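Local coordinates for Sodium/calcium exchanger membrane region domain-containing protein (Archaeoglobus fulgidus, PDB 4KPP) that probably exchanges calcium ions for protons across the membrane, as a CAX-type member of the sodium/calcium exchanger family, at residues A[42-46]-A[219-223]; A[81-86]-A[99-104]; A[86-91]-A[296-301]; A[106-110]-A[247-252]; A[152-156]-A[316-320]. All coordinates share one frame; numbering follows the deposited sequence.

Contact 1. Residues A[42-46]-A[219-223]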
# COMPACT_ATOMS: atom_id res chain seq x y z
N ALA A 42 18.05 0.30 3.63
CA ALA A 42 17.64 -0.27 4.91
C ALA A 42 16.12 -0.45 5.01
O ALA A 42 15.65 -1.47 5.53
CB ALA A 42 18.16 0.57 6.07
N VAL A 43 15.35 0.52 4.53
CA VAL A 43 13.89 0.45 4.60
C VAL A 43 13.36 -0.72 3.78
O VAL A 43 12.59 -1.54 4.28
CB VAL A 43 13.21 1.74 4.12
CG1 VAL A 43 11.71 1.53 3.97
CG2 VAL A 43 13.48 2.88 5.08
N VAL A 44 13.77 -0.78 2.52
CA VAL A 44 13.36 -1.85 1.62
C VAL A 44 13.74 -3.22 2.18
O VAL A 44 12.94 -4.16 2.15
CB VAL A 44 13.98 -1.65 0.22
CG1 VAL A 44 13.79 -2.88 -0.65
CG2 VAL A 44 13.39 -0.42 -0.45
N SER A 45 14.95 -3.33 2.71
CA SER A 45 15.45 -4.58 3.29
C SER A 45 14.60 -5.02 4.48
O SER A 45 14.16 -6.16 4.55
CB SER A 45 16.90 -4.42 3.72
OG SER A 45 17.67 -3.89 2.66
N ALA A 46 14.38 -4.09 5.41
CA ALA A 46 13.56 -4.36 6.58
C ALA A 46 12.14 -4.77 6.19
O ALA A 46 11.47 -5.50 6.93
CB ALA A 46 13.54 -3.15 7.51
N THR A 219 14.55 -0.71 12.53
CA THR A 219 15.31 -0.20 11.40
C THR A 219 14.52 0.82 10.59
O THR A 219 15.03 1.89 10.26
CB THR A 219 15.76 -1.35 10.48
OG1 THR A 219 16.72 -2.16 11.17
CG2 THR A 219 16.39 -0.80 9.21
N ILE A 220 13.27 0.50 10.28
CA ILE A 220 12.40 1.41 9.55
C ILE A 220 12.24 2.75 10.27
O ILE A 220 12.38 3.82 9.66
CB ILE A 220 11.02 0.78 9.29
CG1 ILE A 220 11.15 -0.37 8.29
CG2 ILE A 220 10.03 1.82 8.78
CD1 ILE A 220 9.85 -1.06 7.95
N LEU A 221 11.97 2.71 11.58
CA LEU A 221 11.78 3.92 12.36
C LEU A 221 13.06 4.76 12.45
O LEU A 221 13.00 5.98 12.62
CB LEU A 221 11.25 3.59 13.76
CG LEU A 221 9.90 2.86 13.80
CD1 LEU A 221 9.50 2.50 15.23
CD2 LEU A 221 8.81 3.66 13.11
N MET A 222 14.21 4.10 12.35
CA MET A 222 15.50 4.79 12.39
C MET A 222 15.98 5.19 11.00
O MET A 222 17.10 5.68 10.84
CB MET A 222 16.56 3.91 13.06
CG MET A 222 16.25 3.55 14.50
SD MET A 222 16.26 4.97 15.61
CE MET A 222 17.97 5.48 15.46
N SER A 223 15.13 5.00 9.99
CA SER A 223 15.53 5.25 8.61
C SER A 223 14.64 6.24 7.85
O SER A 223 15.11 6.94 6.95
CB SER A 223 15.61 3.93 7.84
OG SER A 223 16.55 3.05 8.43
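Ser223 OG, which lies 3.8 Å from Ala42 CB, donates a short hydrogen bond of 2.6 Å to Thr219 O. The hydroxyl approaches from above the carbonyl plane, 36° out of it, just past the end of helix 202-221. With this oxygen turned back on its own segment, Ser223 meets the partner helix mainly through carbon: its CB touches Val43 CG2 at 3.6 Å. That branch of Val43 stands beside its own backbone N, while CG1 is the one anti to N (chi1 169°).

Thr219 splits its two branches. OG1 is bound to Phe215 O one turn back, whereas CG2 points across to Ala42, 3.9 Å from its CB and close to its carbonyl oxygen. Ala46, one turn further along helix 32-60, brings its CB against Ile220 CG1 at 3.7 Å and also borders the Thr219 methyl. Two alanines on one face keep the backbones near: the CA atoms of Val43 and Ile220 are 5.3 Å apart.

Trp20 of helix 18-25 covers Ala42 and Ser223, and Pro77 of helix 76-91 lies against Val43 and Ile220. The contact is small-residue packing between transmembrane helices, joining the two sodium/calcium exchanger family regions of the chain.

Contact 2. Residues A[81-86]-A[99-104]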
# COMPACT_ATOMS: atom_id res chain seq x y z
N VAL A 81 6.76 6.33 6.19
CA VAL A 81 7.16 7.50 5.41
C VAL A 81 6.05 8.55 5.36
O VAL A 81 6.30 9.73 5.60
CB VAL A 81 7.57 7.11 3.97
CG1 VAL A 81 7.76 8.36 3.11
CG2 VAL A 81 8.83 6.27 3.98
N ASP A 82 4.83 8.12 5.07
CA ASP A 82 3.71 9.04 5.03
C ASP A 82 3.40 9.56 6.43
O ASP A 82 3.01 10.72 6.60
CB ASP A 82 2.47 8.37 4.44
CG ASP A 82 1.48 9.36 3.87
OD1 ASP A 82 1.72 10.59 3.99
OD2 ASP A 82 0.45 8.93 3.31
N GLY A 83 3.60 8.70 7.42
CA GLY A 83 3.43 9.08 8.81
C GLY A 83 4.42 10.15 9.22
O GLY A 83 4.08 11.05 10.00
N TYR A 84 5.65 10.06 8.72
CA TYR A 84 6.66 11.07 9.01
C TYR A 84 6.24 12.43 8.47
O TYR A 84 6.38 13.44 9.15
CB TYR A 84 8.02 10.68 8.42
CG TYR A 84 9.03 11.81 8.48
CD1 TYR A 84 9.71 12.11 9.66
CD2 TYR A 84 9.30 12.59 7.36
CE1 TYR A 84 10.62 13.14 9.72
CE2 TYR A 84 10.21 13.63 7.41
CZ TYR A 84 10.87 13.90 8.59
OH TYR A 84 11.78 14.93 8.65
N PHE A 85 5.75 12.45 7.24
CA PHE A 85 5.25 13.67 6.61
C PHE A 85 4.09 14.27 7.41
O PHE A 85 4.02 15.49 7.57
CB PHE A 85 4.78 13.38 5.19
CG PHE A 85 5.90 13.13 4.22
CD1 PHE A 85 7.08 13.83 4.32
CD2 PHE A 85 5.76 12.20 3.20
CE1 PHE A 85 8.11 13.62 3.43
CE2 PHE A 85 6.78 11.97 2.31
CZ PHE A 85 7.96 12.68 2.42
N ALA A 86 3.19 13.43 7.88
CA ALA A 86 2.07 13.90 8.68
C ALA A 86 2.53 14.43 10.04
O ALA A 86 1.98 15.40 10.55
CB ALA A 86 1.02 12.80 8.84
N TYR A 99 2.63 17.53 1.52
CA TYR A 99 3.39 16.29 1.29
C TYR A 99 2.66 15.06 1.83
O TYR A 99 2.72 13.99 1.22
CB TYR A 99 4.79 16.38 1.90
CG TYR A 99 5.71 17.39 1.24
CD1 TYR A 99 5.40 17.95 0.01
CD2 TYR A 99 6.89 17.79 1.86
CE1 TYR A 99 6.24 18.88 -0.59
CE2 TYR A 99 7.74 18.71 1.27
CZ TYR A 99 7.41 19.25 0.05
OH TYR A 99 8.26 20.17 -0.53
N ALA A 100 1.98 15.21 2.96
CA ALA A 100 1.28 14.09 3.59
C ALA A 100 0.21 13.53 2.66
O ALA A 100 0.06 12.32 2.53
CB ALA A 100 0.67 14.52 4.92
N THR A 101 -0.54 14.42 2.02
CA THR A 101 -1.61 14.00 1.13
C THR A 101 -1.08 13.58 -0.23
O THR A 101 -1.56 12.62 -0.83
CB THR A 101 -2.68 15.09 0.97
OG1 THR A 101 -3.12 15.52 2.26
CG2 THR A 101 -3.87 14.55 0.19
N ALA A 102 -0.07 14.30 -0.72
CA ALA A 102 0.57 13.97 -1.99
C ALA A 102 1.20 12.58 -1.96
O ALA A 102 1.11 11.83 -2.93
CB ALA A 102 1.60 15.02 -2.37
N ASN A 103 1.85 12.24 -0.85
CA ASN A 103 2.48 10.93 -0.69
C ASN A 103 1.45 9.81 -0.63
O ASN A 103 1.64 8.73 -1.18
CB ASN A 103 3.37 10.91 0.55
CG ASN A 103 4.11 9.59 0.71
OD1 ASN A 103 3.66 8.70 1.43
ND2 ASN A 103 5.26 9.47 0.05
N MET A 104 0.34 10.09 0.05
CA MET A 104 -0.74 9.12 0.20
C MET A 104 -1.42 8.83 -1.14
O MET A 104 -1.69 7.68 -1.48
CB MET A 104 -1.77 9.66 1.20
CG MET A 104 -2.80 8.65 1.64
SD MET A 104 -4.47 9.25 1.33
CE MET A 104 -4.63 8.89 -0.40
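Asp82 reaches across two nearly antiparallel helices, whose segment axes stand 161° apart, into the tightest part of their contact. Its CG lies anti to the backbone N (chi1 -157°), which carries the carboxylate over to the facing backbone. OD1 ends 2.8 Å from Ala100 O, an acceptor facing an acceptor rather than a hydrogen bond, and OD2 presses on Met104 CB at 3.1 Å. Asn103 runs the other way alongside it, its OD1 3.3 Å from Asp82 CB, with amide and carboxylate planes 63° apart. The amide nitrogen of Asn103 is accounted for by Val246 O of helix 242-267.

Phe85 and the alanines form a looser, mainly apolar side, buried as well. Tyr99 CB sits over one face of the Phe85 ring, toward its rim, 4.1 Å from CG. The amide of Asn103 meets the same ring at its edge, ND2 being 3.7 Å from CE2. Beyond it, Ala100 CB and Ala86 CB are 4.3 Å apart.

With an alanine in place of Asp82 the carboxylate is gone, and a gap would probably open beside Met104 CB and Ala100 O.

Glu78 OE1 also lies near Asp82 OD2, a pair of like charges. Oxygens of Asp82, Glu78 and Ala100 thus meet in a buried, acceptor-rich spot, which probably makes it locally electronegative.

Contact 3. Residues A[86-91]-A[296-301]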
# COMPACT_ATOMS: atom_id res chain seq x y z
N ALA A 86 3.19 13.43 7.88
CA ALA A 86 2.07 13.90 8.68
C ALA A 86 2.53 14.43 10.04
O ALA A 86 1.98 15.40 10.55
CB ALA A 86 1.02 12.80 8.84
N TRP A 87 3.54 13.79 10.62
CA TRP A 87 4.09 14.25 11.89
C TRP A 87 4.71 15.63 11.75
O TRP A 87 4.45 16.52 12.56
CB TRP A 87 5.12 13.26 12.45
CG TRP A 87 5.65 13.68 13.80
CD1 TRP A 87 6.70 14.52 14.05
CD2 TRP A 87 5.14 13.28 15.08
NE1 TRP A 87 6.88 14.67 15.40
CE2 TRP A 87 5.94 13.92 16.06
CE3 TRP A 87 4.10 12.44 15.49
CZ2 TRP A 87 5.72 13.74 17.43
CZ3 TRP A 87 3.89 12.27 16.85
CH2 TRP A 87 4.69 12.92 17.80
N LYS A 88 5.54 15.80 10.72
CA LYS A 88 6.14 17.09 10.45
C LYS A 88 5.08 18.14 10.12
O LYS A 88 5.22 19.30 10.49
CB LYS A 88 7.15 16.98 9.30
CG LYS A 88 8.26 15.96 9.55
CD LYS A 88 9.12 16.35 10.75
CE LYS A 88 9.81 17.70 10.53
NZ LYS A 88 10.67 18.08 11.69
N ALA A 89 4.02 17.72 9.44
CA ALA A 89 2.93 18.61 9.08
C ALA A 89 2.27 19.27 10.29
O ALA A 89 1.92 20.45 10.25
CB ALA A 89 1.88 17.87 8.25
N GLY A 90 2.11 18.51 11.37
CA GLY A 90 1.44 19.01 12.55
C GLY A 90 2.37 19.69 13.53
O GLY A 90 1.97 20.61 14.24
N SER A 91 3.62 19.24 13.56
CA SER A 91 4.61 19.79 14.49
C SER A 91 5.34 20.99 13.91
O SER A 91 5.78 21.87 14.64
CB SER A 91 5.61 18.71 14.90
OG SER A 91 6.34 18.25 13.77
N ILE A 296 -2.41 11.47 12.97
CA ILE A 296 -1.06 11.91 13.28
C ILE A 296 -0.94 13.43 13.22
O ILE A 296 -0.25 14.05 14.04
CB ILE A 296 -0.01 11.24 12.35
CG1 ILE A 296 0.17 9.77 12.73
CG2 ILE A 296 1.33 11.95 12.43
CD1 ILE A 296 1.22 9.05 11.90
N TYR A 297 -1.62 14.04 12.25
CA TYR A 297 -1.64 15.50 12.11
C TYR A 297 -2.15 16.19 13.38
O TYR A 297 -1.68 17.27 13.73
CB TYR A 297 -2.48 15.91 10.90
CG TYR A 297 -2.49 17.40 10.63
CD1 TYR A 297 -1.37 18.04 10.10
CD2 TYR A 297 -3.63 18.16 10.88
CE1 TYR A 297 -1.38 19.40 9.85
CE2 TYR A 297 -3.64 19.52 10.62
CZ TYR A 297 -2.52 20.13 10.10
OH TYR A 297 -2.53 21.48 9.85
N SER A 298 -3.10 15.56 14.06
CA SER A 298 -3.62 16.10 15.31
C SER A 298 -2.70 15.78 16.49
O SER A 298 -2.51 16.61 17.38
CB SER A 298 -5.03 15.58 15.59
OG SER A 298 -5.99 16.21 14.76
N ILE A 299 -2.14 14.58 16.49
CA ILE A 299 -1.28 14.14 17.58
C ILE A 299 0.01 14.94 17.67
O ILE A 299 0.39 15.41 18.74
CB ILE A 299 -0.95 12.63 17.48
CG1 ILE A 299 -2.23 11.80 17.61
CG2 ILE A 299 0.06 12.23 18.54
CD1 ILE A 299 -1.98 10.31 17.62
N SER A 300 0.68 15.11 16.53
CA SER A 300 1.97 15.80 16.48
C SER A 300 1.85 17.28 16.85
O SER A 300 2.82 17.90 17.27
CB SER A 300 2.61 15.66 15.10
OG SER A 300 1.82 16.26 14.09
N ALA A 301 0.65 17.83 16.68
CA ALA A 301 0.39 19.22 17.03
C ALA A 301 -0.16 19.32 18.45
O ALA A 301 -0.28 20.41 19.00
CB ALA A 301 -0.58 19.84 16.04
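Gly90 and Ala301 bring the two backbones to 4.6 Å between their CA atoms, close enough for Gly90 O to lie 3.2 Å from Ala301 CB. The approach depends on the glycine, since a CB at this position would run into Ser300 OG and Tyr297 O.

Ser300 fills the middle. Its CB lies over one face of the Trp87 indole, a CH-pi contact 3.7 Å from the centroid of the six-membered ring and 22° off its normal. Its OG, placed between the backbone N and the carbonyl carbon (chi1 63°), lies 3.1 Å from Trp87 O and also within reach of Ile296 O, so its one proton may go to either, and it stands close to Gly90 CA. Ile296 CG2 meets the edge of the same indole and lies 3.4 Å from Trp87 N, and it also packs on the methyl of Ala86. Tyr297 receives Ala89 CB at its ring edge, 3.7 Å from CD1. Trp87 O meanwhile accepts from both Ser91 N and Ser91 OG within its own helix.

Trp87 and Ile299 mark the surface side of the contact. On its inner flank, Tyr96 of helix 96-127 touches Ala89, while Tyr297 leans on Leu307 and Pro308 of the short strand 307-308.

Contact 4. Residues A[106-110]-A[247-252]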
# COMPACT_ATOMS: atom_id res chain seq x y z
N GLY A 106 -0.13 9.45 -4.08
CA GLY A 106 0.88 8.83 -4.91
C GLY A 106 0.95 7.34 -4.69
O GLY A 106 0.97 6.56 -5.64
N ALA A 107 0.96 6.94 -3.42
CA ALA A 107 1.01 5.52 -3.06
C ALA A 107 -0.17 4.76 -3.65
O ALA A 107 0.01 3.72 -4.28
CB ALA A 107 1.07 5.35 -1.55
N ASN A 108 -1.37 5.30 -3.47
CA ASN A 108 -2.59 4.68 -3.97
C ASN A 108 -2.62 4.53 -5.48
O ASN A 108 -2.92 3.46 -6.00
CB ASN A 108 -3.83 5.45 -3.51
CG ASN A 108 -4.27 5.07 -2.12
OD1 ASN A 108 -5.10 4.18 -1.94
ND2 ASN A 108 -3.70 5.72 -1.12
N ARG A 109 -2.33 5.62 -6.19
CA ARG A 109 -2.41 5.61 -7.65
C ARG A 109 -1.32 4.77 -8.30
O ARG A 109 -1.55 4.13 -9.32
CB ARG A 109 -2.42 7.04 -8.20
CG ARG A 109 -3.61 7.87 -7.71
CD ARG A 109 -4.12 8.82 -8.79
NE ARG A 109 -3.11 9.79 -9.20
CZ ARG A 109 -2.88 10.95 -8.59
NH1 ARG A 109 -3.60 11.29 -7.52
NH2 ARG A 109 -1.94 11.77 -9.03
N LEU A 110 -0.14 4.78 -7.69
CA LEU A 110 0.97 3.96 -8.18
C LEU A 110 0.65 2.49 -8.02
O LEU A 110 1.01 1.67 -8.87
CB LEU A 110 2.25 4.29 -7.40
CG LEU A 110 3.53 3.59 -7.85
CD1 LEU A 110 4.26 4.42 -8.90
CD2 LEU A 110 4.43 3.30 -6.66
N GLN A 247 5.59 12.32 -4.10
CA GLN A 247 4.44 11.61 -4.64
C GLN A 247 4.81 10.34 -5.41
O GLN A 247 4.08 9.35 -5.36
CB GLN A 247 3.63 12.54 -5.54
CG GLN A 247 2.26 12.02 -5.91
CD GLN A 247 1.37 13.11 -6.49
OE1 GLN A 247 0.17 13.14 -6.24
NE2 GLN A 247 1.96 14.00 -7.28
N TRP A 248 5.93 10.37 -6.12
CA TRP A 248 6.26 9.26 -7.01
C TRP A 248 7.48 8.44 -6.61
O TRP A 248 7.46 7.21 -6.70
CB TRP A 248 6.39 9.75 -8.46
CG TRP A 248 5.19 10.52 -8.93
CD1 TRP A 248 5.17 11.80 -9.39
CD2 TRP A 248 3.83 10.06 -8.96
NE1 TRP A 248 3.89 12.16 -9.72
CE2 TRP A 248 3.05 11.11 -9.47
CE3 TRP A 248 3.21 8.86 -8.62
CZ2 TRP A 248 1.67 11.00 -9.64
CZ3 TRP A 248 1.83 8.75 -8.80
CH2 TRP A 248 1.08 9.81 -9.30
N ILE A 249 8.54 9.10 -6.17
CA ILE A 249 9.77 8.39 -5.83
C ILE A 249 9.67 7.70 -4.47
O ILE A 249 10.00 6.52 -4.35
CB ILE A 249 11.00 9.31 -5.86
CG1 ILE A 249 11.18 9.91 -7.25
CG2 ILE A 249 12.25 8.53 -5.48
CD1 ILE A 249 12.38 10.82 -7.38
N ALA A 250 9.19 8.42 -3.46
CA ALA A 250 9.05 7.85 -2.12
C ALA A 250 8.14 6.62 -2.04
O ALA A 250 8.51 5.63 -1.41
CB ALA A 250 8.63 8.93 -1.11
N PRO A 251 6.95 6.66 -2.66
CA PRO A 251 6.14 5.44 -2.60
C PRO A 251 6.74 4.29 -3.40
O PRO A 251 6.51 3.13 -3.06
CB PRO A 251 4.81 5.87 -3.23
CG PRO A 251 4.77 7.33 -3.06
CD PRO A 251 6.18 7.79 -3.22
N LEU A 252 7.51 4.61 -4.44
CA LEU A 252 8.14 3.58 -5.26
C LEU A 252 9.06 2.73 -4.39
O LEU A 252 9.11 1.52 -4.53
CB LEU A 252 8.93 4.22 -6.40
CG LEU A 252 9.25 3.29 -7.58
CD1 LEU A 252 7.98 2.94 -8.35
CD2 LEU A 252 10.30 3.90 -8.50
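Trp248 turns the edge of its indole to Arg109: CH2 lies 3.6 Å from NH2, and the ring and guanidinium planes stand 72° apart, so the two flat groups are far from stacked. With CG beside its own backbone N (chi1 -53°), Trp248 starts away from helix 96-127, yet the far end of the ring returns to it, CZ3 coming within 3.9 Å of Gly106 O. Over the centre of one ring face lies CG of the preceding residue, Gln247.

The same CG also touches Gly106, 3.6 Å from its CA. Here the backbones are closest, and Gly106 CA makes a C-H...O contact of 3.3 Å with Gln247 O. A CB on Gly106 would strike that oxygen.

Further along, Pro251 lays its ring against Ala107, CB to CA 3.8 Å, where helix 242-267 is kinked because the proline N has no bond to the turn before. Leu110 and Leu252 cross at about a right angle, with CD2 of the first 3.9 Å from CD1 of the second.

A serine in place of Trp248 takes away the indole, and would probably open a gap between the Arg109 guanidinium and Gly106, the guanidinium losing its apolar neighbour while its polar bonds remain.

The segment axes cross at -74°. Arg109 continues to helix 311-331, where it forms a salt bridge with Glu316, and the Trp248 ring meets Phe348 of helix 338-353.

Contact 5. Residues A[152-156]-A[316-320]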
# COMPACT_ATOMS: atom_id res chain seq x y z
N ALA A 152 -14.55 9.19 0.14
CA ALA A 152 -13.40 10.01 -0.23
C ALA A 152 -13.79 11.13 -1.20
O ALA A 152 -13.10 12.15 -1.28
CB ALA A 152 -12.30 9.15 -0.82
N PHE A 153 -14.89 10.95 -1.92
CA PHE A 153 -15.39 12.00 -2.81
C PHE A 153 -15.92 13.21 -2.04
O PHE A 153 -16.15 14.26 -2.63
CB PHE A 153 -16.49 11.46 -3.73
CG PHE A 153 -15.98 10.80 -4.97
CD1 PHE A 153 -15.20 11.51 -5.88
CD2 PHE A 153 -16.28 9.48 -5.26
CE1 PHE A 153 -14.73 10.91 -7.03
CE2 PHE A 153 -15.81 8.87 -6.40
CZ PHE A 153 -15.04 9.59 -7.29
N THR A 154 -16.11 13.06 -0.74
CA THR A 154 -16.63 14.15 0.09
C THR A 154 -15.50 15.01 0.64
O THR A 154 -15.73 16.02 1.28
CB THR A 154 -17.48 13.63 1.26
OG1 THR A 154 -16.66 12.91 2.18
CG2 THR A 154 -18.59 12.71 0.75
N LEU A 155 -14.26 14.59 0.37
CA LEU A 155 -13.09 15.32 0.86
C LEU A 155 -12.70 16.58 0.06
O LEU A 155 -12.43 17.61 0.67
CB LEU A 155 -11.89 14.37 1.02
CG LEU A 155 -12.12 13.18 1.95
CD1 LEU A 155 -10.84 12.37 2.13
CD2 LEU A 155 -12.68 13.63 3.29
N PRO A 156 -12.66 16.50 -1.28
CA PRO A 156 -12.32 17.72 -2.03
C PRO A 156 -13.37 18.82 -1.90
O PRO A 156 -13.05 19.99 -2.07
CB PRO A 156 -12.26 17.23 -3.49
CG PRO A 156 -12.05 15.76 -3.39
CD PRO A 156 -12.80 15.34 -2.18
N GLU A 316 -5.85 16.09 -6.30
CA GLU A 316 -5.14 14.81 -6.20
C GLU A 316 -6.02 13.74 -5.57
O GLU A 316 -6.04 12.60 -6.03
CB GLU A 316 -3.84 14.97 -5.40
CG GLU A 316 -2.79 15.84 -6.06
CD GLU A 316 -2.22 15.22 -7.33
OE1 GLU A 316 -1.70 15.98 -8.17
OE2 GLU A 316 -2.30 13.98 -7.49
N VAL A 317 -6.74 14.12 -4.52
CA VAL A 317 -7.64 13.19 -3.84
C VAL A 317 -8.80 12.81 -4.76
O VAL A 317 -9.17 11.64 -4.84
CB VAL A 317 -8.18 13.80 -2.53
CG1 VAL A 317 -9.32 12.95 -1.96
CG2 VAL A 317 -7.06 13.93 -1.51
N LEU A 318 -9.35 13.80 -5.45
CA LEU A 318 -10.42 13.58 -6.41
C LEU A 318 -9.97 12.64 -7.52
O LEU A 318 -10.69 11.71 -7.90
CB LEU A 318 -10.88 14.92 -7.00
CG LEU A 318 -11.83 14.89 -8.21
CD1 LEU A 318 -13.12 14.17 -7.86
CD2 LEU A 318 -12.11 16.30 -8.70
N LEU A 319 -8.77 12.87 -8.03
CA LEU A 319 -8.19 12.04 -9.08
C LEU A 319 -8.02 10.62 -8.57
O LEU A 319 -8.31 9.65 -9.28
CB LEU A 319 -6.82 12.60 -9.50
CG LEU A 319 -6.32 12.47 -10.95
CD1 LEU A 319 -4.86 12.90 -11.03
CD2 LEU A 319 -6.50 11.08 -11.52
N THR A 320 -7.55 10.50 -7.33
CA THR A 320 -7.31 9.19 -6.72
C THR A 320 -8.61 8.45 -6.49
O THR A 320 -8.70 7.25 -6.71
CB THR A 320 -6.56 9.33 -5.38
OG1 THR A 320 -5.40 10.16 -5.55
CG2 THR A 320 -6.13 7.96 -4.87
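Leu318 lies across Pro156 and Phe153, and its CB and its CD1 have different neighbours. CB rests on the proline ring, 3.9 Å from Pro156 CG, the two groups crossing at about a right angle. CG lies anti to the backbone N (chi1 169°), which carries the branch point past the proline. From there CD1 swings to Phe153 and meets the ring at its edge, in the ring plane, 3.7 Å from CE1. The side chain is also bordered by Tyr361 and Ser364 of helix 357-377.

Val317, the preceding residue, works with one methyl. Its CG1 touches Ala152 O at 3.9 Å, and Pro156 CG and Leu155 CB each at 4.2 Å. Thr320 keeps to its own helix: OG1 donates to Glu316 O at 2.6 Å, and Thr320 N reaches that oxygen from the opposite face of the carbonyl plane.

Ala152 to Leu155 form a type I beta turn, linking helix 138-152 to the short helix 155-158. Turn and proline together cover one side of helix 311-331. The arrangement is apolar packing of an interhelical turn against a long helix, joining the two exchanger family regions within the helical membrane fold.

Overall arrangement
Contacts 2, 3 and 4 form a continuous run: contact 2 shares Ala86 with contact 3 and helix 96-127 with contact 4, its centre about 10 Å from the centre of each. Contact 5 follows on from contact 4 through the salt bridge of 2.7 Å between Arg109 NH2 and Glu316 OE2, and it touches contact 2 where Thr101 CG2 meets Val317 CG2. Contact 1 stands apart, its nearest atoms about 6 Å from contacts 2 and 4, and its centre is about 31 Å from that of contact 5, across the middle of the chain. None lies at the calcium ion bound by Ile330, Asp333, Lys335 and Glu340, although helix 311-331 of contact 5 runs on to Ile330.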